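PDB 2YV7: Cg10997-pa from Drosophila melanogaster, which is thought to insert into membranes as a pH-dependent chloride channel and may play a role in ethanol sensitivity. Local coordinates for residues 37-42 with 220-225; 41-46 with 83-88; 185-190 with 226-231. All blocks are in the same frame, centred on the assembly; numbering follows the deposited sequence.

How the contacts relate
Contacts 1 and 2 start from the same place, the loop and first turns of helix 41-55, and share Leu41 and Phe42. Going along the chain, contact 2 closes first: 83-88 returns after strand 60-66, joining the helix to the loop that leads into strand 86-89, all within the thioredoxin-like N-terminal domain and within the span of contact 1. Contact 3 opens on helix 173-193. Before it can close, 220-225 comes back to 37-42 and completes contact 1, the longest closure; helix 224-235 then brings 226-231 against 185-190. Contacts 1 and 3 therefore cross, and they touch where Pro222 packs on Ile227. Contact 1 joins the N-terminal domain to the helical one, whereas contact 3 holds two helices of the latter together.

Contact 1 of 3, residues 37-42 with 220-225; sequences KGACLF and SCPADQ
The ring of Pro222 overlaps the backbone of Gly38 and Ala39: its CB sits 3.4 Å from Gly38 O, and its CG 3.9 Å from Ala39 CA. A proline suits this buried place because it offers a compact apolar ring and has no amide hydrogen that would need a partner. Ala39 adds its methyl, CB lying 4.3 Å from Pro222 CG; a small residue fits here because the same methyl also packs on His230 of helix 224-235. Lys37 lies along the backbone of Ser220 to Pro222. With CG between its backbone N and carbonyl carbon (chi1 64°), its aliphatic part runs past Pro222 CA to put CD 3.4 Å from Ser220 O, and beyond CD the chain bends twice. A water links the two backbones, donating to Lys37 O at 2.9 Å and accepting from Ala223 N at 2.9 Å. Ala39 O accepts a hydrogen bond from His184 of helix 173-193. Next along, Cys40 is the N-cap of helix 41-55, its sulfur capping a backbone N of the first turn. This is the domain interface of a GST fold, where the loop before the first helix of the thioredoxin-like domain meets the helical domain.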
# COMPACT_ATOMS: atom_id res chain seq x y z
N LYS A 37 9.90 1.83 -8.59
CA LYS A 37 8.89 2.45 -7.73
C LYS A 37 9.46 2.63 -6.31
O LYS A 37 10.22 1.78 -5.86
CB LYS A 37 7.65 1.62 -7.70
CG LYS A 37 7.81 0.27 -7.12
CD LYS A 37 6.53 -0.54 -7.31
CE LYS A 37 6.20 -0.77 -8.78
NZ LYS A 37 7.13 -1.79 -9.35
N GLY A 38 9.06 3.68 -5.59
CA GLY A 38 9.55 3.93 -4.22
C GLY A 38 8.59 3.32 -3.20
O GLY A 38 7.69 2.54 -3.55
N ALA A 39 8.76 3.70 -1.95
CA ALA A 39 8.06 3.03 -0.83
C ALA A 39 6.94 3.82 -0.16
O ALA A 39 6.50 3.46 0.96
CB ALA A 39 9.10 2.66 0.27
N CYS A 40 6.42 4.85 -0.84
CA CYS A 40 5.35 5.72 -0.28
C CYS A 40 4.10 4.86 -0.10
O CYS A 40 3.68 4.19 -1.04
CB CYS A 40 5.06 6.87 -1.23
SG CYS A 40 3.58 7.84 -0.78
N LEU A 41 3.53 4.86 1.12
CA LEU A 41 2.30 4.08 1.34
C LEU A 41 1.08 4.61 0.53
O LEU A 41 0.20 3.85 0.15
CB LEU A 41 1.92 4.06 2.82
CG LEU A 41 2.91 3.28 3.70
CD1 LEU A 41 2.58 3.66 5.12
CD2 LEU A 41 2.77 1.74 3.41
N PHE A 42 1.00 5.92 0.40
CA PHE A 42 -0.09 6.53 -0.42
C PHE A 42 0.01 6.14 -1.87
O PHE A 42 -0.96 5.71 -2.46
CB PHE A 42 -0.12 8.03 -0.25
CG PHE A 42 -0.53 8.42 1.11
CD1 PHE A 42 -1.89 8.44 1.46
CD2 PHE A 42 0.46 8.64 2.08
CE1 PHE A 42 -2.28 8.74 2.76
CE2 PHE A 42 0.09 8.93 3.38
CZ PHE A 42 -1.26 8.99 3.73
N SER A 220 2.44 -3.49 -7.43
CA SER A 220 2.63 -2.21 -6.86
C SER A 220 3.64 -2.23 -5.70
O SER A 220 4.03 -1.21 -5.16
CB SER A 220 1.27 -1.69 -6.35
OG SER A 220 0.94 -2.44 -5.17
N CYS A 221 4.07 -3.43 -5.33
CA CYS A 221 4.86 -3.58 -4.08
C CYS A 221 6.26 -3.13 -4.29
O CYS A 221 6.91 -3.63 -5.19
CB CYS A 221 4.82 -5.01 -3.61
SG CYS A 221 5.62 -5.17 -1.97
N PRO A 222 6.76 -2.21 -3.46
CA PRO A 222 8.18 -1.91 -3.69
C PRO A 222 9.10 -3.04 -3.21
O PRO A 222 8.72 -3.83 -2.33
CB PRO A 222 8.45 -0.72 -2.79
CG PRO A 222 7.36 -0.72 -1.70
CD PRO A 222 6.20 -1.53 -2.27
N ALA A 223 10.31 -3.11 -3.78
CA ALA A 223 11.35 -4.00 -3.20
C ALA A 223 11.72 -3.72 -1.72
O ALA A 223 11.75 -2.57 -1.25
CB ALA A 223 12.63 -3.91 -4.09
N ASP A 224 12.15 -4.76 -1.02
CA ASP A 224 12.60 -4.64 0.36
C ASP A 224 13.60 -3.55 0.53
O ASP A 224 13.55 -2.82 1.48
CB ASP A 224 13.27 -5.94 0.82
CG ASP A 224 12.26 -7.09 1.02
OD1 ASP A 224 11.07 -7.03 0.57
OD2 ASP A 224 12.68 -8.05 1.69
N GLN A 225 14.60 -3.51 -0.36
CA GLN A 225 15.67 -2.53 -0.25
C GLN A 225 15.19 -1.11 -0.26
O GLN A 225 15.76 -0.25 0.39
CB GLN A 225 16.67 -2.77 -1.42
CG GLN A 225 17.43 -4.13 -1.36
CD GLN A 225 16.62 -5.37 -1.70
OE1 GLN A 225 15.66 -5.34 -2.48
NE2 GLN A 225 17.09 -6.53 -1.20
O HOH W 1 10.93 -0.97 -5.58

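Contact 2 of 3, residues 41-46 with 83-88; sequences LFCQEY and HPPILI. With CA (calcium ion), chain B.
Pro85 presses its ring against three side chains on one flank of helix 41-55, Phe42, Cys43 and Tyr46. The peptide bond before it is cis, and this is the cis-proline of the thioredoxin fold, which immediately precedes strand 86-89 and faces the first turns of the helix. Tyr46 turns an edge to it: Pro85 CG lies near the plane of the phenol ring, 3.6 Å from CD2, the two rings meeting obliquely. Cys43 has a short side chain; its SG, turned anti to the carbonyl carbon (chi1 -66°), lies against the Pro84-Pro85 junction, 3.8 Å from Pro85 CD and 4.2 Å from Pro84 CB. Phe42 gives only its CB, 3.8 Å from Pro85 CD, while its ring leads off and takes Tyr46 OH at its edge; that hydroxyl is hydrogen-bonded to Glu101. An alanine at Pro85 would probably leave a gap beside Tyr46 CD2 and Cys43 SG, and without a proline's tolerance of the cis peptide the backbone would be likely to turn, shifting Pro85 O or His83 O from the calcium. On the side away from the helix, His83 O and Pro85 O each bind calcium at 2.6 Å, and Leu95 O joins them.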
# COMPACT_ATOMS: atom_id res chain seq x y z
N LEU A 41 3.53 4.86 1.12
CA LEU A 41 2.30 4.08 1.34
C LEU A 41 1.08 4.61 0.53
O LEU A 41 0.20 3.85 0.15
CB LEU A 41 1.92 4.06 2.82
CG LEU A 41 2.91 3.28 3.70
CD1 LEU A 41 2.58 3.66 5.12
CD2 LEU A 41 2.77 1.74 3.41
N PHE A 42 1.00 5.92 0.40
CA PHE A 42 -0.09 6.53 -0.42
C PHE A 42 0.01 6.14 -1.87
O PHE A 42 -0.96 5.71 -2.46
CB PHE A 42 -0.12 8.03 -0.25
CG PHE A 42 -0.53 8.42 1.11
CD1 PHE A 42 -1.89 8.44 1.46
CD2 PHE A 42 0.46 8.64 2.08
CE1 PHE A 42 -2.28 8.74 2.76
CE2 PHE A 42 0.09 8.93 3.38
CZ PHE A 42 -1.26 8.99 3.73
N CYS A 43 1.21 6.23 -2.44
CA CYS A 43 1.40 5.74 -3.81
C CYS A 43 0.96 4.30 -3.90
O CYS A 43 0.19 3.96 -4.80
CB CYS A 43 2.88 5.88 -4.22
SG CYS A 43 3.42 7.61 -4.33
N GLN A 44 1.36 3.40 -2.96
CA GLN A 44 1.02 2.02 -3.17
C GLN A 44 -0.51 1.79 -3.05
O GLN A 44 -1.11 1.02 -3.81
CB GLN A 44 1.85 1.09 -2.23
CG GLN A 44 1.64 -0.36 -2.73
CD GLN A 44 2.26 -1.49 -1.90
OE1 GLN A 44 3.00 -1.25 -0.96
NE2 GLN A 44 1.94 -2.74 -2.29
N GLU A 45 -1.12 2.48 -2.09
CA GLU A 45 -2.55 2.33 -1.83
C GLU A 45 -3.35 2.71 -3.12
O GLU A 45 -4.22 1.98 -3.56
CB GLU A 45 -3.00 3.22 -0.67
CG GLU A 45 -4.51 3.03 -0.50
CD GLU A 45 -5.12 3.78 0.68
OE1 GLU A 45 -4.40 4.30 1.50
OE2 GLU A 45 -6.38 3.85 0.79
N TYR A 46 -3.03 3.85 -3.68
CA TYR A 46 -3.78 4.36 -4.87
C TYR A 46 -3.39 3.59 -6.14
O TYR A 46 -4.24 3.34 -6.99
CB TYR A 46 -3.70 5.89 -5.02
CG TYR A 46 -4.11 6.64 -3.76
CD1 TYR A 46 -5.06 6.08 -2.89
CD2 TYR A 46 -3.47 7.82 -3.37
CE1 TYR A 46 -5.41 6.71 -1.69
CE2 TYR A 46 -3.83 8.46 -2.18
CZ TYR A 46 -4.79 7.89 -1.35
OH TYR A 46 -5.11 8.51 -0.15
N HIS A 83 3.79 16.84 -3.66
CA HIS A 83 4.42 15.52 -3.72
C HIS A 83 3.50 14.44 -4.29
O HIS A 83 2.28 14.50 -4.07
CB HIS A 83 4.82 15.10 -2.31
CG HIS A 83 6.07 15.76 -1.82
ND1 HIS A 83 6.09 17.04 -1.32
CD2 HIS A 83 7.35 15.32 -1.78
CE1 HIS A 83 7.32 17.36 -0.97
NE2 HIS A 83 8.11 16.33 -1.24
N PRO A 84 4.08 13.45 -5.00
CA PRO A 84 3.29 12.27 -5.38
C PRO A 84 2.62 11.64 -4.14
O PRO A 84 3.07 11.89 -3.01
CB PRO A 84 4.32 11.37 -6.07
CG PRO A 84 5.30 12.40 -6.64
CD PRO A 84 5.46 13.35 -5.51
N PRO A 85 1.54 10.88 -4.34
CA PRO A 85 0.95 10.60 -5.64
C PRO A 85 0.12 11.78 -6.13
O PRO A 85 -0.38 12.58 -5.34
CB PRO A 85 0.00 9.44 -5.38
CG PRO A 85 -0.37 9.60 -3.95
CD PRO A 85 0.80 10.20 -3.25
N ILE A 86 -0.02 11.81 -7.43
CA ILE A 86 -0.85 12.78 -8.14
C ILE A 86 -1.62 11.98 -9.15
O ILE A 86 -1.04 11.15 -9.86
CB ILE A 86 0.04 13.84 -8.85
CG1 ILE A 86 0.69 14.76 -7.81
CG2 ILE A 86 -0.82 14.60 -9.91
CD1 ILE A 86 2.00 15.45 -8.26
N LEU A 87 -2.94 12.22 -9.25
CA LEU A 87 -3.77 11.43 -10.16
C LEU A 87 -4.24 12.34 -11.32
O LEU A 87 -4.74 13.42 -11.07
CB LEU A 87 -5.00 10.85 -9.43
CG LEU A 87 -6.05 10.01 -10.16
CD1 LEU A 87 -6.91 9.24 -9.20
CD2 LEU A 87 -7.00 10.85 -11.06
N ILE A 88 -3.98 11.91 -12.55
CA ILE A 88 -4.31 12.76 -13.73
C ILE A 88 -5.36 12.02 -14.53
O ILE A 88 -5.14 10.89 -14.99
CB ILE A 88 -3.07 13.13 -14.62
CG1 ILE A 88 -1.92 13.72 -13.79
CG2 ILE A 88 -3.49 14.14 -15.73
CD1 ILE A 88 -0.69 14.09 -14.60
CA CA B . -0.19 14.09 -3.22

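Contact 3 of 3, residues 185-190 with 226-231; sequences IRVAGK and DIINHY
Val187 meets Ile227 and Ile228 where two helices cross. Its CB already touches the neighbouring helix, 4.1 Å from Ile227 CG2. From there CG1 extends anti to the backbone N (chi1 173°) and rests against both isoleucines, 4.0 Å from Ile227 CG2 and 3.9 Å from Ile228 CG1; the valine crosses both of them at about a right angle. The other tip, CG2, packs on Asp224, the first residue of helix 224-235. A beta-branched residue suits the place, since its two methyls serve separate neighbours without a long chain to hold the helices apart. Helices 173-193 and 224-235 belong to the all-helical C-terminal domain of the GST fold, and here their short segments approach to 9.1 Å with 55° between their directions. One residue on, Ala188 offers just a methyl, and this smallness leaves room for a large ring: its CB approaches Tyr231 obliquely, 3.8 Å from CD2. The tyrosine's own helix also packs on the ring, with His230 CD2 over the centre of one face and Ile227 CG2 in plane at the edge. Leu132 and Leu136 of helix 128-136 also pack on Tyr231, whose hydroxyl is hydrogen-bonded to that of Tyr129.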
# COMPACT_ATOMS: atom_id res chain seq x y z
N ILE A 185 5.60 -3.15 7.81
CA ILE A 185 5.75 -3.80 9.14
C ILE A 185 6.68 -5.00 9.05
O ILE A 185 7.63 -5.04 9.84
CB ILE A 185 4.40 -4.19 9.74
CG1 ILE A 185 3.64 -2.92 10.21
CG2 ILE A 185 4.58 -5.06 10.99
CD1 ILE A 185 2.13 -3.26 10.55
N ARG A 186 6.44 -5.91 8.12
CA ARG A 186 7.26 -7.10 7.96
C ARG A 186 8.68 -6.69 7.62
O ARG A 186 9.63 -7.10 8.31
CB ARG A 186 6.75 -8.03 6.86
CG ARG A 186 5.44 -8.72 7.15
CD ARG A 186 5.25 -9.89 6.21
NE ARG A 186 6.25 -10.96 6.43
CZ ARG A 186 6.34 -12.04 5.65
NH1 ARG A 186 5.58 -12.21 4.54
NH2 ARG A 186 7.24 -12.95 5.98
N VAL A 187 8.84 -5.88 6.58
CA VAL A 187 10.22 -5.62 6.07
C VAL A 187 11.04 -4.73 6.99
O VAL A 187 12.18 -5.07 7.37
CB VAL A 187 10.13 -5.07 4.61
CG1 VAL A 187 11.49 -4.64 4.11
CG2 VAL A 187 9.49 -6.16 3.68
N ALA A 188 10.47 -3.57 7.36
CA ALA A 188 11.20 -2.61 8.14
C ALA A 188 11.24 -3.08 9.60
O ALA A 188 12.22 -2.89 10.26
CB ALA A 188 10.58 -1.25 8.08
N GLY A 189 10.12 -3.60 10.09
CA GLY A 189 10.07 -4.21 11.44
C GLY A 189 11.23 -5.17 11.69
O GLY A 189 11.94 -5.04 12.70
N LYS A 190 11.44 -6.09 10.77
CA LYS A 190 12.46 -7.14 10.92
C LYS A 190 13.84 -6.53 10.79
O LYS A 190 14.73 -6.70 11.67
CB LYS A 190 12.31 -8.15 9.85
CG LYS A 190 13.24 -9.30 9.99
CD LYS A 190 13.32 -9.97 8.62
CE LYS A 190 13.37 -11.42 8.82
NZ LYS A 190 12.49 -11.72 10.00
N ASP A 226 14.13 -0.85 -1.01
CA ASP A 226 13.53 0.45 -1.10
C ASP A 226 12.71 0.79 0.14
O ASP A 226 12.73 1.90 0.58
CB ASP A 226 12.70 0.51 -2.41
CG ASP A 226 13.60 0.39 -3.67
OD1 ASP A 226 14.57 1.15 -3.70
OD2 ASP A 226 13.37 -0.49 -4.53
N ILE A 227 11.96 -0.18 0.68
CA ILE A 227 11.28 0.05 1.96
C ILE A 227 12.31 0.38 3.04
O ILE A 227 12.24 1.41 3.75
CB ILE A 227 10.40 -1.21 2.36
CG1 ILE A 227 9.20 -1.35 1.43
CG2 ILE A 227 9.90 -1.02 3.84
CD1 ILE A 227 8.49 -2.73 1.43
N ILE A 228 13.35 -0.46 3.15
CA ILE A 228 14.43 -0.19 4.12
C ILE A 228 15.13 1.17 3.94
O ILE A 228 15.29 1.92 4.91
CB ILE A 228 15.49 -1.33 4.01
CG1 ILE A 228 14.81 -2.63 4.41
CG2 ILE A 228 16.74 -1.02 4.84
CD1 ILE A 228 15.78 -3.84 4.22
N ASN A 229 15.54 1.48 2.71
CA ASN A 229 16.20 2.75 2.43
C ASN A 229 15.30 3.93 2.83
O ASN A 229 15.76 4.91 3.43
CB ASN A 229 16.62 2.82 0.96
CG ASN A 229 17.49 4.04 0.65
OD1 ASN A 229 17.15 4.88 -0.18
ND2 ASN A 229 18.58 4.16 1.36
N HIS A 230 14.00 3.79 2.52
CA HIS A 230 12.98 4.78 2.89
C HIS A 230 13.09 5.15 4.35
O HIS A 230 13.24 6.33 4.68
CB HIS A 230 11.62 4.21 2.51
CG HIS A 230 10.44 5.08 2.83
ND1 HIS A 230 9.88 5.95 1.91
CD2 HIS A 230 9.67 5.15 3.94
CE1 HIS A 230 8.82 6.53 2.45
NE2 HIS A 230 8.67 6.06 3.68
N TYR A 231 13.07 4.15 5.26
CA TYR A 231 13.30 4.42 6.67
C TYR A 231 14.71 4.83 7.07
O TYR A 231 14.88 5.54 8.04
CB TYR A 231 12.78 3.25 7.55
CG TYR A 231 11.30 3.11 7.33
CD1 TYR A 231 10.38 3.97 7.95
CD2 TYR A 231 10.82 2.14 6.46
CE1 TYR A 231 8.98 3.88 7.68
CE2 TYR A 231 9.46 2.03 6.20
CZ TYR A 231 8.55 2.87 6.82
OH TYR A 231 7.25 2.75 6.53